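Local coordinates for protein RmpA (Streptococcus mutans, PDB 3BJV) that probably relays phosphoryl groups as the cytoplasmic EIIA component of a sugar phosphotransferase system, likely one that takes up ascorbate, at residues 20-25 / 90-95; 56-61 / 66-71; 62-67 / 127-132; 97-102 / 121-126; 133-138 / 142-147. All blocks are in the same frame, centred on the assembly; numbering follows the deposited sequence.

Contact 1. Residues 20-25 / 90-95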
# COMPACT_ATOMS: atom_id res chain seq x y z
N LYS A 20 -20.65 16.83 7.36
CA LYS A 20 -21.80 16.80 6.47
C LYS A 20 -21.40 16.22 5.15
O LYS A 20 -22.23 15.69 4.42
CB LYS A 20 -22.41 18.20 6.27
CG LYS A 20 -23.37 18.59 7.41
CD LYS A 20 -23.60 20.10 7.49
CE LYS A 20 -24.74 20.43 8.45
NZ LYS A 20 -24.82 21.90 8.61
N ASP A 21 -20.11 16.33 4.82
CA ASP A 21 -19.72 15.85 3.49
C ASP A 21 -18.28 15.40 3.51
O ASP A 21 -17.60 15.46 4.56
CB ASP A 21 -19.96 16.96 2.42
CG ASP A 21 -19.12 18.20 2.67
OD1 ASP A 21 -17.95 18.09 3.10
OD2 ASP A 21 -19.60 19.30 2.45
N TRP A 22 -17.81 14.97 2.35
CA TRP A 22 -16.50 14.42 2.25
C TRP A 22 -15.37 15.43 2.48
O TRP A 22 -14.31 15.05 3.06
CB TRP A 22 -16.32 13.65 0.94
CG TRP A 22 -16.16 14.46 -0.31
CD1 TRP A 22 -17.14 14.80 -1.20
CD2 TRP A 22 -14.93 15.04 -0.82
NE1 TRP A 22 -16.61 15.57 -2.21
CE2 TRP A 22 -15.26 15.72 -2.02
CE3 TRP A 22 -13.58 15.05 -0.38
CZ2 TRP A 22 -14.30 16.39 -2.81
CZ3 TRP A 22 -12.64 15.73 -1.15
CH2 TRP A 22 -13.02 16.42 -2.35
N LYS A 23 -15.59 16.69 2.09
CA LYS A 23 -14.55 17.73 2.21
C LYS A 23 -14.36 18.07 3.68
O LYS A 23 -13.24 18.28 4.11
CB LYS A 23 -14.90 19.00 1.44
CG LYS A 23 -15.11 18.80 -0.07
CD LYS A 23 -15.05 20.12 -0.79
CE LYS A 23 -15.14 19.95 -2.32
NZ LYS A 23 -16.55 20.24 -2.79
N GLU A 24 -15.46 18.14 4.42
CA GLU A 24 -15.42 18.30 5.85
C GLU A 24 -14.76 17.12 6.57
O GLU A 24 -13.94 17.32 7.47
CB GLU A 24 -16.78 18.55 6.47
CG GLU A 24 -16.64 18.53 7.99
CD GLU A 24 -17.44 19.59 8.68
OE1 GLU A 24 -18.70 19.55 8.53
OE2 GLU A 24 -16.80 20.46 9.36
N ALA A 25 -15.11 15.92 6.18
CA ALA A 25 -14.53 14.70 6.77
C ALA A 25 -13.00 14.77 6.62
O ALA A 25 -12.25 14.55 7.55
CB ALA A 25 -15.13 13.47 6.08
N THR A 90 -20.45 10.20 1.94
CA THR A 90 -20.26 9.59 0.63
C THR A 90 -19.18 10.35 -0.14
O THR A 90 -19.27 11.55 -0.30
CB THR A 90 -21.56 9.57 -0.17
OG1 THR A 90 -22.63 9.05 0.66
CG2 THR A 90 -21.42 8.67 -1.37
N PHE A 91 -18.14 9.66 -0.56
CA PHE A 91 -17.13 10.28 -1.45
C PHE A 91 -17.57 10.33 -2.93
O PHE A 91 -18.60 9.76 -3.28
CB PHE A 91 -15.76 9.58 -1.29
CG PHE A 91 -14.95 10.10 -0.14
CD1 PHE A 91 -15.35 9.87 1.18
CD2 PHE A 91 -13.81 10.86 -0.37
CE1 PHE A 91 -14.59 10.39 2.27
CE2 PHE A 91 -13.04 11.36 0.69
CZ PHE A 91 -13.43 11.13 2.01
N THR A 92 -16.82 11.00 -3.79
CA THR A 92 -17.31 11.29 -5.16
C THR A 92 -17.54 10.04 -6.03
O THR A 92 -18.35 10.09 -6.97
CB THR A 92 -16.47 12.37 -5.95
OG1 THR A 92 -15.06 12.19 -5.71
CG2 THR A 92 -16.86 13.76 -5.53
N ASP A 93 -16.87 8.93 -5.71
CA ASP A 93 -16.99 7.66 -6.47
C ASP A 93 -18.13 6.73 -5.99
O ASP A 93 -18.15 5.53 -6.37
CB ASP A 93 -15.66 6.88 -6.45
CG ASP A 93 -15.13 6.67 -5.06
OD1 ASP A 93 -15.82 7.07 -4.08
OD2 ASP A 93 -14.02 6.10 -4.92
N GLY A 94 -19.01 7.27 -5.15
CA GLY A 94 -20.11 6.53 -4.50
C GLY A 94 -19.73 5.77 -3.24
O GLY A 94 -20.53 5.05 -2.68
N LYS A 95 -18.48 5.90 -2.80
CA LYS A 95 -18.02 5.10 -1.66
C LYS A 95 -18.33 5.76 -0.32
O LYS A 95 -18.14 6.97 -0.12
CB LYS A 95 -16.55 4.77 -1.83
CG LYS A 95 -16.29 3.65 -2.81
CD LYS A 95 -14.78 3.37 -3.02
CE LYS A 95 -14.45 1.84 -3.05
NZ LYS A 95 -14.83 1.06 -1.75
O HOH W 1 -20.06 13.90 0.67
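Trp-22 holds its CG between its own backbone N and carbonyl carbon (chi1 76°), which sends the indole off toward Thr-92, while the backbone aims CB at the ring of Phe-91. CB sits almost exactly over the ring centre, 3.7 Å from the Phe-91 centroid and only 2° off the ring normal, a CH-pi contact near the ideal. The two aromatic groups themselves meet obliquely, their planes inclined by 38°; the closest carbons are Trp-22 CE3 and Phe-91 CE2, 3.9 Å apart. Farther out, the methyl CG2 of Thr-92 comes within 3.8 Å of Trp-22 NE1. Lys-23 CG, from the same helical turn, lies over one face of the indole.

The polar link between the backbones is a single water molecule, which accepts from Trp-22 N at 3.0 Å and donates to Thr-90 O at 2.7 Å. Next to it, Asp-21 is the N-cap of helix 22-36, and its OD1 receives Glu-24 N at 2.8 Å in a nearly straight bond. On the other side, residues 91-94 form a type I turn, and Asp-93 OD1 then accepts from Lys-95 N, an Asx turn. The contact thus joins the start of helix 22-36 to the connection between strands 88-90 and 96-104. Trp-22 and Phe-91, both buried, form its apolar part, flanked by the exposed threonines, whereas the first turn of the helix, whose amides lack intrahelical acceptors, is served by the water and by a carboxylate whose negative charge the helix end would probably stabilise.

Contact 2. Residues 56-61 / 66-71; sequences PYYILM and MPHARP
Pro-67 lays its CA over one face of the Tyr-58 ring, 3.9 Å from the centroid and 11° off the normal, a CH-pi contact at the middle of the packing. Beside it, Met-66 SD touches Leu-60 CG at 4.0 Å, the thioether crossing the leucine at a slant. Next comes the imidazole of His-68: Tyr-58 CB lies at its edge, and Tyr-57 points its own ring edge at the imidazole face, an edge-to-face pair with planes at 73°. The polar groups are satisfied among buried residues. Tyr-57 OH donates to His-68 O at 2.6 Å, nearly in line with the carbonyl, and Met-66 N donates to Tyr-58 O at 2.9 Å. His-68 ND1 gives its N-H to Met-66 O, 2.9 Å away and close to the ring plane, which helps to hold the imidazole's rotation. The Met-Pro-His sequence fits the type 2 EIIA signature, whose histidine carries the phosphoryl group in relatives, so His-68 is probably that residue here. These loops flank strand 63-65: helix 42-54 backs them, with Thr-51 hydrogen-bonded to Tyr-58 OH, strand 96-104 adjoins Met-66 and Pro-67, and His-111 of helix 108-123 meets the imidazole.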
# COMPACT_ATOMS: atom_id res chain seq x y z
N PRO A 56 -11.20 9.87 -5.33
CA PRO A 56 -10.56 9.36 -4.11
C PRO A 56 -9.50 8.37 -4.52
O PRO A 56 -9.79 7.47 -5.27
CB PRO A 56 -11.69 8.61 -3.39
CG PRO A 56 -13.00 9.15 -3.96
CD PRO A 56 -12.65 9.58 -5.39
N TYR A 57 -8.28 8.52 -4.08
CA TYR A 57 -7.25 7.54 -4.40
C TYR A 57 -6.80 6.83 -3.10
O TYR A 57 -5.68 6.34 -3.02
CB TYR A 57 -6.05 8.20 -5.18
CG TYR A 57 -5.61 9.51 -4.55
CD1 TYR A 57 -4.53 9.57 -3.66
CD2 TYR A 57 -6.35 10.70 -4.78
CE1 TYR A 57 -4.14 10.78 -3.07
CE2 TYR A 57 -6.00 11.89 -4.16
CZ TYR A 57 -4.89 11.92 -3.30
OH TYR A 57 -4.59 13.11 -2.67
N TYR A 58 -7.67 6.75 -2.08
CA TYR A 58 -7.21 6.29 -0.75
C TYR A 58 -8.26 5.55 0.05
O TYR A 58 -8.18 5.41 1.24
CB TYR A 58 -6.67 7.47 0.04
CG TYR A 58 -7.53 8.73 -0.11
CD1 TYR A 58 -8.80 8.85 0.54
CD2 TYR A 58 -7.09 9.80 -0.87
CE1 TYR A 58 -9.59 10.01 0.42
CE2 TYR A 58 -7.87 10.96 -1.00
CZ TYR A 58 -9.11 11.07 -0.37
OH TYR A 58 -9.85 12.24 -0.55
N ILE A 59 -9.26 5.05 -0.62
CA ILE A 59 -10.30 4.32 0.07
C ILE A 59 -9.94 2.86 -0.09
O ILE A 59 -10.43 2.21 -1.01
CB ILE A 59 -11.72 4.70 -0.48
CG1 ILE A 59 -11.99 6.20 -0.23
CG2 ILE A 59 -12.79 3.85 0.19
CD1 ILE A 59 -13.22 6.77 -0.80
N LEU A 60 -9.08 2.35 0.81
CA LEU A 60 -8.53 0.99 0.69
C LEU A 60 -9.51 -0.16 0.75
O LEU A 60 -9.35 -1.16 0.04
CB LEU A 60 -7.44 0.71 1.72
CG LEU A 60 -6.01 1.13 1.34
CD1 LEU A 60 -5.05 0.31 2.18
CD2 LEU A 60 -5.67 1.08 -0.19
N MET A 61 -10.50 -0.02 1.61
CA MET A 61 -11.55 -1.00 1.77
C MET A 61 -12.77 -0.21 2.16
O MET A 61 -12.63 0.92 2.63
CB MET A 61 -11.18 -2.06 2.81
CG MET A 61 -10.73 -1.57 4.22
SD MET A 61 -10.40 -2.97 5.41
CE MET A 61 -12.00 -3.22 6.23
N MET A 66 -7.70 6.58 3.88
CA MET A 66 -6.43 7.13 4.36
C MET A 66 -6.01 8.38 3.58
O MET A 66 -5.09 8.31 2.77
CB MET A 66 -5.31 6.08 4.36
CG MET A 66 -5.44 5.12 3.27
SD MET A 66 -4.00 4.06 3.10
CE MET A 66 -2.82 5.26 2.40
N PRO A 67 -6.66 9.53 3.83
CA PRO A 67 -6.40 10.74 3.03
C PRO A 67 -4.92 11.18 3.13
O PRO A 67 -4.34 11.19 4.24
CB PRO A 67 -7.29 11.80 3.68
CG PRO A 67 -8.17 11.10 4.66
CD PRO A 67 -7.58 9.78 4.96
N HIS A 68 -4.31 11.47 1.99
CA HIS A 68 -2.92 11.93 1.90
C HIS A 68 -2.65 12.64 0.56
O HIS A 68 -3.48 12.63 -0.36
CB HIS A 68 -1.93 10.78 2.05
CG HIS A 68 -2.01 9.79 0.94
ND1 HIS A 68 -3.08 8.93 0.78
CD2 HIS A 68 -1.16 9.52 -0.08
CE1 HIS A 68 -2.89 8.18 -0.29
NE2 HIS A 68 -1.74 8.54 -0.84
N ALA A 69 -1.48 13.26 0.47
CA ALA A 69 -1.00 13.89 -0.74
C ALA A 69 0.52 13.56 -0.80
O ALA A 69 1.04 12.91 0.09
CB ALA A 69 -1.24 15.37 -0.66
N ARG A 70 1.19 14.02 -1.87
CA ARG A 70 2.66 13.85 -2.04
C ARG A 70 3.37 14.53 -0.87
O ARG A 70 2.84 15.48 -0.35
CB ARG A 70 3.14 14.53 -3.36
CG ARG A 70 2.36 14.16 -4.64
CD ARG A 70 3.10 14.63 -5.93
NE ARG A 70 3.31 16.09 -6.03
CZ ARG A 70 4.09 16.69 -6.97
NH1 ARG A 70 4.74 15.95 -7.89
NH2 ARG A 70 4.24 18.03 -6.99
N PRO A 71 4.57 14.04 -0.45
CA PRO A 71 5.40 14.74 0.56
C PRO A 71 5.65 16.20 0.24
O PRO A 71 5.66 17.01 1.15
CB PRO A 71 6.71 13.96 0.56
CG PRO A 71 6.34 12.61 0.09
CD PRO A 71 5.20 12.76 -0.86

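Contact 3. Residues 62-67 / 127-132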
# COMPACT_ATOMS: atom_id res chain seq x y z
N PRO A 62 -13.99 -0.78 1.98
CA PRO A 62 -15.18 0.04 2.27
C PRO A 62 -15.29 0.41 3.75
O PRO A 62 -14.87 -0.37 4.58
CB PRO A 62 -16.35 -0.84 1.79
CG PRO A 62 -15.71 -1.85 0.85
CD PRO A 62 -14.37 -2.13 1.52
N GLY A 63 -15.84 1.59 4.04
CA GLY A 63 -15.85 2.17 5.37
C GLY A 63 -14.64 3.04 5.73
O GLY A 63 -14.75 3.92 6.59
N MET A 64 -13.47 2.83 5.14
CA MET A 64 -12.33 3.63 5.55
C MET A 64 -11.61 4.43 4.41
O MET A 64 -11.67 4.05 3.23
CB MET A 64 -11.34 2.77 6.37
CG MET A 64 -10.48 1.80 5.55
SD MET A 64 -9.15 2.57 4.54
CE MET A 64 -7.87 2.77 5.78
N ALA A 65 -10.97 5.53 4.78
CA ALA A 65 -10.13 6.31 3.90
C ALA A 65 -8.81 6.59 4.61
O ALA A 65 -8.81 6.82 5.82
CB ALA A 65 -10.83 7.61 3.54
N MET A 66 -7.70 6.58 3.88
CA MET A 66 -6.43 7.13 4.36
C MET A 66 -6.01 8.38 3.58
O MET A 66 -5.09 8.31 2.77
CB MET A 66 -5.31 6.08 4.36
CG MET A 66 -5.44 5.12 3.27
SD MET A 66 -4.00 4.06 3.10
CE MET A 66 -2.82 5.26 2.40
N PRO A 67 -6.66 9.53 3.83
CA PRO A 67 -6.40 10.74 3.03
C PRO A 67 -4.92 11.18 3.13
O PRO A 67 -4.34 11.19 4.24
CB PRO A 67 -7.29 11.80 3.68
CG PRO A 67 -8.17 11.10 4.66
CD PRO A 67 -7.58 9.78 4.96
N HIS A 127 -14.06 -7.14 12.71
CA HIS A 127 -15.01 -6.07 12.88
C HIS A 127 -14.27 -4.77 13.19
O HIS A 127 -14.68 -4.04 14.11
CB HIS A 127 -15.94 -6.36 14.06
CG HIS A 127 -16.57 -7.73 14.05
ND1 HIS A 127 -17.42 -8.16 13.05
CD2 HIS A 127 -16.49 -8.74 14.94
CE1 HIS A 127 -17.82 -9.38 13.32
NE2 HIS A 127 -17.27 -9.76 14.46
N SER A 128 -13.17 -4.50 12.46
CA SER A 128 -12.30 -3.33 12.79
C SER A 128 -13.04 -2.00 12.64
O SER A 128 -12.92 -1.15 13.49
CB SER A 128 -11.00 -3.31 11.99
OG SER A 128 -11.27 -3.18 10.60
N ILE A 129 -13.84 -1.85 11.60
CA ILE A 129 -14.62 -0.65 11.38
C ILE A 129 -15.66 -0.47 12.48
O ILE A 129 -15.80 0.64 13.03
CB ILE A 129 -15.30 -0.64 9.97
CG1 ILE A 129 -14.25 -0.73 8.87
CG2 ILE A 129 -16.15 0.61 9.75
CD1 ILE A 129 -13.55 0.59 8.56
N GLU A 130 -16.38 -1.53 12.82
CA GLU A 130 -17.41 -1.44 13.84
C GLU A 130 -16.82 -1.20 15.23
O GLU A 130 -17.44 -0.59 16.07
CB GLU A 130 -18.20 -2.74 13.84
CG GLU A 130 -19.04 -3.01 15.07
CD GLU A 130 -19.84 -4.34 14.94
OE1 GLU A 130 -20.70 -4.47 14.00
OE2 GLU A 130 -19.60 -5.25 15.78
N ARG A 131 -15.65 -1.75 15.49
CA ARG A 131 -15.05 -1.59 16.77
C ARG A 131 -14.45 -0.16 16.87
O ARG A 131 -14.69 0.53 17.87
CB ARG A 131 -14.04 -2.70 17.03
CG ARG A 131 -14.69 -4.11 17.17
CD ARG A 131 -13.63 -5.28 17.10
NE ARG A 131 -12.65 -5.11 18.16
CZ ARG A 131 -11.40 -5.56 18.16
NH1 ARG A 131 -10.93 -6.25 17.12
NH2 ARG A 131 -10.64 -5.31 19.22
N LEU A 132 -13.77 0.31 15.83
CA LEU A 132 -13.22 1.70 15.79
C LEU A 132 -14.27 2.79 16.05
O LEU A 132 -14.05 3.71 16.85
CB LEU A 132 -12.50 1.92 14.47
CG LEU A 132 -11.08 1.35 14.48
CD1 LEU A 132 -10.46 1.50 13.13
CD2 LEU A 132 -10.27 2.10 15.49
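Pro-62 opens the approach to Ile-129, its carbonyl O lying 4.3 Å from the isoleucine CD1. The segment then enters strand 63-65, which runs parallel to strand 96-104 in the sheet of this alpha/beta three-layer sandwich, and short helix 128-133 covers the strand's beginning. Gly-63 comes next. Its positive phi (89°) is a conformation suited to glycine, and the bare CA leaves the backbone itself to meet the helix: its C is 3.9 Å from Ile-129 CD1. The same residue shares backbone hydrogen bonds with strand 96-104, so the surface offered to the isoleucine is held by the sheet. Met-64 follows with CB directed at the helix, but its side chain bends at each of the following torsions and leads the thioether away, toward Phe-123 and Ile-119 of helix 108-123. Beyond it the strand moves off, and Ala-65 instead continues the pairing with strand 96-104. From the helix, Ile-129 is the one residue that reaches across. Its CG1 stands beside the backbone N (chi1 -59°), and a second bend (chi2 -80°) brings the terminal methyl to the strand, where CD1 rests 3.8 Å from Met-64 CB.

Contact 4. Residues 97-102 / 121-126; sequences VQVLLA and ALFELD
Phe-123 and Val-99 reach across from helix and strand and slide past one another in opposite directions, so that they meet near their ends. The valine sets CG1 anti to its backbone N (chi1 -171°), and this methyl comes to the edge of the phenyl ring, close to the ring plane, 4.1 Å from Phe-123 CZ. Leu-101, two residues along the strand and on the same side of it, approaches differently. Its extended chain carries CD1 out toward the helix, where that one methyl serves two partners: it lies 3.8 Å from Phe-123 CE2, meeting the ring at a slant that is neither face nor edge, and 3.8 Å from Leu-122 CD2. The leucines cross obliquely. Leu-122 keeps CG anti to its backbone N, and its chi2 (60°) folds CD1 back and leaves CD2 extended toward Leu-101, so the successive helix residues 122 and 123 enclose the Leu-101 methyl between an aliphatic branch and the phenyl ring. All four side chains are buried, and the interface is wholly apolar.

Val-99 and Leu-101 face helix 108-123, whereas Leu-100 between them points the other way, to Ala-25 and Ser-29 of helix 22-36; this strand therefore has a helical layer on each of its faces, as in a three-layer sandwich. Strand 63-65 pairs with it in parallel through Val-99, and strand 79-85 lends Phe-80 and Leu-82 to the surroundings of Leu-101. At the end of the helix, Phe-123 also packs on Ile-129 and Leu-132, and its carbonyl accepts from Ser-128 OG in the first turn of helix 128-133, tying the two helices together.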
# COMPACT_ATOMS: atom_id res chain seq x y z
N VAL A 97 -17.81 6.30 3.79
CA VAL A 97 -16.69 6.31 4.73
C VAL A 97 -17.15 6.72 6.08
O VAL A 97 -17.90 7.68 6.21
CB VAL A 97 -15.51 7.29 4.31
CG1 VAL A 97 -14.46 7.36 5.38
CG2 VAL A 97 -14.90 6.81 2.96
N GLN A 98 -16.70 5.98 7.09
CA GLN A 98 -16.95 6.33 8.47
C GLN A 98 -15.69 6.50 9.34
O GLN A 98 -15.75 7.08 10.40
CB GLN A 98 -17.90 5.35 9.11
CG GLN A 98 -18.62 6.02 10.24
CD GLN A 98 -19.81 5.23 10.75
OE1 GLN A 98 -20.56 5.70 11.61
NE2 GLN A 98 -20.02 4.02 10.19
N VAL A 99 -14.55 5.96 8.89
CA VAL A 99 -13.29 6.08 9.63
C VAL A 99 -12.22 6.69 8.74
O VAL A 99 -12.02 6.23 7.61
CB VAL A 99 -12.79 4.73 10.21
CG1 VAL A 99 -11.61 4.94 11.15
CG2 VAL A 99 -13.92 3.98 10.93
N LEU A 100 -11.53 7.73 9.23
CA LEU A 100 -10.47 8.36 8.45
C LEU A 100 -9.13 8.33 9.18
O LEU A 100 -9.00 8.77 10.32
CB LEU A 100 -10.85 9.78 7.97
CG LEU A 100 -12.15 9.86 7.22
CD1 LEU A 100 -13.22 10.45 8.13
CD2 LEU A 100 -11.97 10.74 6.02
N LEU A 101 -8.15 7.74 8.51
CA LEU A 101 -6.81 7.70 9.02
C LEU A 101 -5.90 8.47 8.03
O LEU A 101 -5.50 7.93 6.99
CB LEU A 101 -6.37 6.25 9.25
CG LEU A 101 -5.35 5.97 10.36
CD1 LEU A 101 -5.34 4.46 10.70
CD2 LEU A 101 -3.96 6.45 9.93
N ALA A 102 -5.66 9.75 8.33
CA ALA A 102 -4.81 10.60 7.52
C ALA A 102 -3.36 10.25 7.74
O ALA A 102 -2.93 9.89 8.82
CB ALA A 102 -5.03 12.01 7.83
N ALA A 121 -2.80 -3.77 8.95
CA ALA A 121 -2.87 -4.53 10.23
C ALA A 121 -4.05 -4.10 11.13
O ALA A 121 -4.79 -4.94 11.62
CB ALA A 121 -1.54 -4.40 11.01
N LEU A 122 -4.20 -2.80 11.36
CA LEU A 122 -5.31 -2.25 12.17
C LEU A 122 -6.68 -2.67 11.61
O LEU A 122 -7.52 -3.25 12.34
CB LEU A 122 -5.18 -0.73 12.26
CG LEU A 122 -6.24 0.02 13.06
CD1 LEU A 122 -6.26 -0.48 14.53
CD2 LEU A 122 -5.93 1.56 13.01
N PHE A 123 -6.88 -2.41 10.30
CA PHE A 123 -8.14 -2.64 9.65
C PHE A 123 -8.45 -4.10 9.36
O PHE A 123 -9.58 -4.43 9.11
CB PHE A 123 -8.27 -1.76 8.42
CG PHE A 123 -8.52 -0.34 8.76
CD1 PHE A 123 -9.81 0.09 9.12
CD2 PHE A 123 -7.47 0.59 8.76
CE1 PHE A 123 -10.03 1.42 9.46
CE2 PHE A 123 -7.69 1.92 9.10
CZ PHE A 123 -8.97 2.34 9.46
N GLU A 124 -7.46 -4.98 9.43
CA GLU A 124 -7.77 -6.41 9.33
C GLU A 124 -8.12 -7.14 10.64
O GLU A 124 -8.27 -8.37 10.64
CB GLU A 124 -6.64 -7.15 8.62
CG GLU A 124 -6.54 -6.72 7.14
CD GLU A 124 -5.52 -7.50 6.38
OE1 GLU A 124 -4.73 -8.26 7.02
OE2 GLU A 124 -5.53 -7.35 5.15
N LEU A 125 -8.20 -6.43 11.76
CA LEU A 125 -8.73 -7.03 12.98
C LEU A 125 -10.19 -7.38 12.71
O LEU A 125 -10.81 -6.79 11.81
CB LEU A 125 -8.64 -6.02 14.11
CG LEU A 125 -7.22 -5.76 14.53
CD1 LEU A 125 -7.16 -4.62 15.56
CD2 LEU A 125 -6.57 -7.05 15.02
N ASP A 126 -10.77 -8.27 13.49
CA ASP A 126 -12.19 -8.57 13.25
C ASP A 126 -13.10 -7.41 13.58
O ASP A 126 -12.91 -6.75 14.56
CB ASP A 126 -12.66 -9.88 13.92
CG ASP A 126 -12.99 -10.97 12.86
OD1 ASP A 126 -14.22 -11.19 12.59
OD2 ASP A 126 -12.01 -11.54 12.23

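Contact 5. Residues 133-138 / 142-147; sequences VNCKTP and LAMVEE
Cys-135 and Met-144 make a sulfur-to-sulfur van der Waals contact where the loop after helix 128-133 folds against helix 138-147, toward the outside of the domain. Cys-135 SG and Met-144 SD are 4.1 Å apart. The cysteine points its sulfur at the helix with SG beside the backbone N, and the methionine runs straight as far as SD before bending at chi3 (67°), which turns the CE methyl back toward Leu-132 of the preceding helix. The loop thus lets helix 138-147 fold back beside helix 128-133, with Met-144 as the residue that looks into the angle between the two helices. Thr-137 takes the N-cap position, and its OG1 is hydrogen-bonded to Glu-140 OE2. Pro-138 begins the first turn, where amides have no acceptor within the helix, and the proline's lack of an N-H therefore costs no helical bond. Its carbonyl then receives Leu-142 N at 3.0 Å with an N-H...O angle of 171°, an ordinary i to i+4 helical bond. The Leu-142 side chain folds back over the same carbonyl, CG lying 3.4 Å from Pro-138 O, and continues toward Ala-4 and Phe-7 of helix 3-10.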
# COMPACT_ATOMS: atom_id res chain seq x y z
N VAL A 133 -15.43 2.61 15.40
CA VAL A 133 -16.61 3.46 15.53
C VAL A 133 -17.21 3.43 16.97
O VAL A 133 -17.76 4.44 17.44
CB VAL A 133 -17.62 3.13 14.35
CG1 VAL A 133 -18.98 3.75 14.55
CG2 VAL A 133 -17.06 3.62 12.99
N ASN A 134 -17.13 2.31 17.67
CA ASN A 134 -17.61 2.25 19.09
C ASN A 134 -16.56 2.67 20.15
O ASN A 134 -16.80 2.50 21.33
CB ASN A 134 -18.12 0.84 19.46
CG ASN A 134 -19.44 0.48 18.76
OD1 ASN A 134 -20.30 1.36 18.52
ND2 ASN A 134 -19.64 -0.85 18.47
N CYS A 135 -15.39 3.16 19.71
CA CYS A 135 -14.34 3.68 20.60
C CYS A 135 -14.70 5.06 21.06
O CYS A 135 -15.10 5.93 20.23
CB CYS A 135 -12.96 3.73 19.90
SG CYS A 135 -12.10 2.14 19.85
N LYS A 136 -14.61 5.25 22.37
CA LYS A 136 -14.92 6.51 23.05
C LYS A 136 -13.66 7.33 23.40
O LYS A 136 -13.71 8.54 23.43
CB LYS A 136 -15.61 6.20 24.36
CG LYS A 136 -17.12 6.29 24.34
CD LYS A 136 -17.82 4.91 24.33
CE LYS A 136 -19.20 5.03 23.59
NZ LYS A 136 -19.88 3.73 23.35
N THR A 137 -12.54 6.67 23.67
CA THR A 137 -11.35 7.33 24.15
C THR A 137 -10.18 6.89 23.33
O THR A 137 -10.19 5.76 22.80
CB THR A 137 -11.05 6.98 25.64
OG1 THR A 137 -10.85 5.56 25.76
CG2 THR A 137 -12.20 7.42 26.56
N PRO A 138 -9.17 7.77 23.19
CA PRO A 138 -7.95 7.37 22.49
C PRO A 138 -7.34 6.07 23.00
O PRO A 138 -6.80 5.29 22.20
CB PRO A 138 -6.99 8.58 22.74
CG PRO A 138 -7.90 9.77 22.95
CD PRO A 138 -9.18 9.20 23.56
N LEU A 142 -5.91 2.77 20.81
CA LEU A 142 -4.54 2.27 21.04
C LEU A 142 -4.54 0.82 21.54
O LEU A 142 -3.69 0.04 21.13
CB LEU A 142 -3.80 3.14 22.04
CG LEU A 142 -3.54 4.58 21.71
CD1 LEU A 142 -3.07 5.27 22.97
CD2 LEU A 142 -2.50 4.69 20.62
N ALA A 143 -5.51 0.42 22.37
CA ALA A 143 -5.59 -1.02 22.68
C ALA A 143 -5.75 -1.86 21.38
O ALA A 143 -5.03 -2.85 21.18
CB ALA A 143 -6.66 -1.34 23.71
N MET A 144 -6.64 -1.43 20.48
CA MET A 144 -6.69 -2.01 19.12
C MET A 144 -5.38 -1.99 18.33
O MET A 144 -5.05 -2.96 17.67
CB MET A 144 -7.77 -1.36 18.29
CG MET A 144 -9.16 -1.77 18.73
SD MET A 144 -10.47 -1.03 17.73
CE MET A 144 -10.23 -1.80 16.11
N VAL A 145 -4.63 -0.89 18.40
CA VAL A 145 -3.35 -0.82 17.72
C VAL A 145 -2.40 -1.88 18.27
O VAL A 145 -1.74 -2.56 17.49
CB VAL A 145 -2.72 0.58 17.79
CG1 VAL A 145 -1.25 0.54 17.37
CG2 VAL A 145 -3.52 1.59 16.94
N GLU A 146 -2.37 -2.05 19.60
CA GLU A 146 -1.58 -3.13 20.21
C GLU A 146 -1.91 -4.51 19.62
O GLU A 146 -1.03 -5.28 19.26
CB GLU A 146 -1.79 -3.15 21.74
CG GLU A 146 -1.29 -1.92 22.42
CD GLU A 146 0.18 -1.79 22.18
OE1 GLU A 146 0.86 -2.85 22.27
OE2 GLU A 146 0.64 -0.65 21.85
N GLU A 147 -3.19 -4.81 19.56
CA GLU A 147 -3.68 -6.08 19.09
C GLU A 147 -3.32 -6.35 17.60
O GLU A 147 -3.31 -7.49 17.17
CB GLU A 147 -5.19 -6.08 19.33
CG GLU A 147 -5.98 -7.29 18.87
CD GLU A 147 -7.50 -7.03 18.86
OE1 GLU A 147 -8.19 -7.84 18.17
OE2 GLU A 147 -8.00 -6.06 19.52

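In the fold
Contacts 3 and 4 practically coincide, their centres about 3 Å apart: parallel strands 63-65 and 96-104 receive successive helices 108-123 and 128-133, with contact 4 lying between the two segments of contact 3 in sequence. Contact 2 shares Met-66 and Pro-67 with contact 3 and carries the sheet edge into the loop with the probable phosphoryl-acceptor histidine. Contact 1 encloses contact 2 in sequence, touches it through Phe-91 and Tyr-58, and reaches contact 4 through Ala-25 and Leu-100. Contacts 1 and 4 thus join helices on the sheet's two faces; contact 5, last in the chain and salt-bridged to contact 3 through Arg-131 and Glu-147, lies far from the likely active-site loop, its centre about 24 Å from that of contact 1.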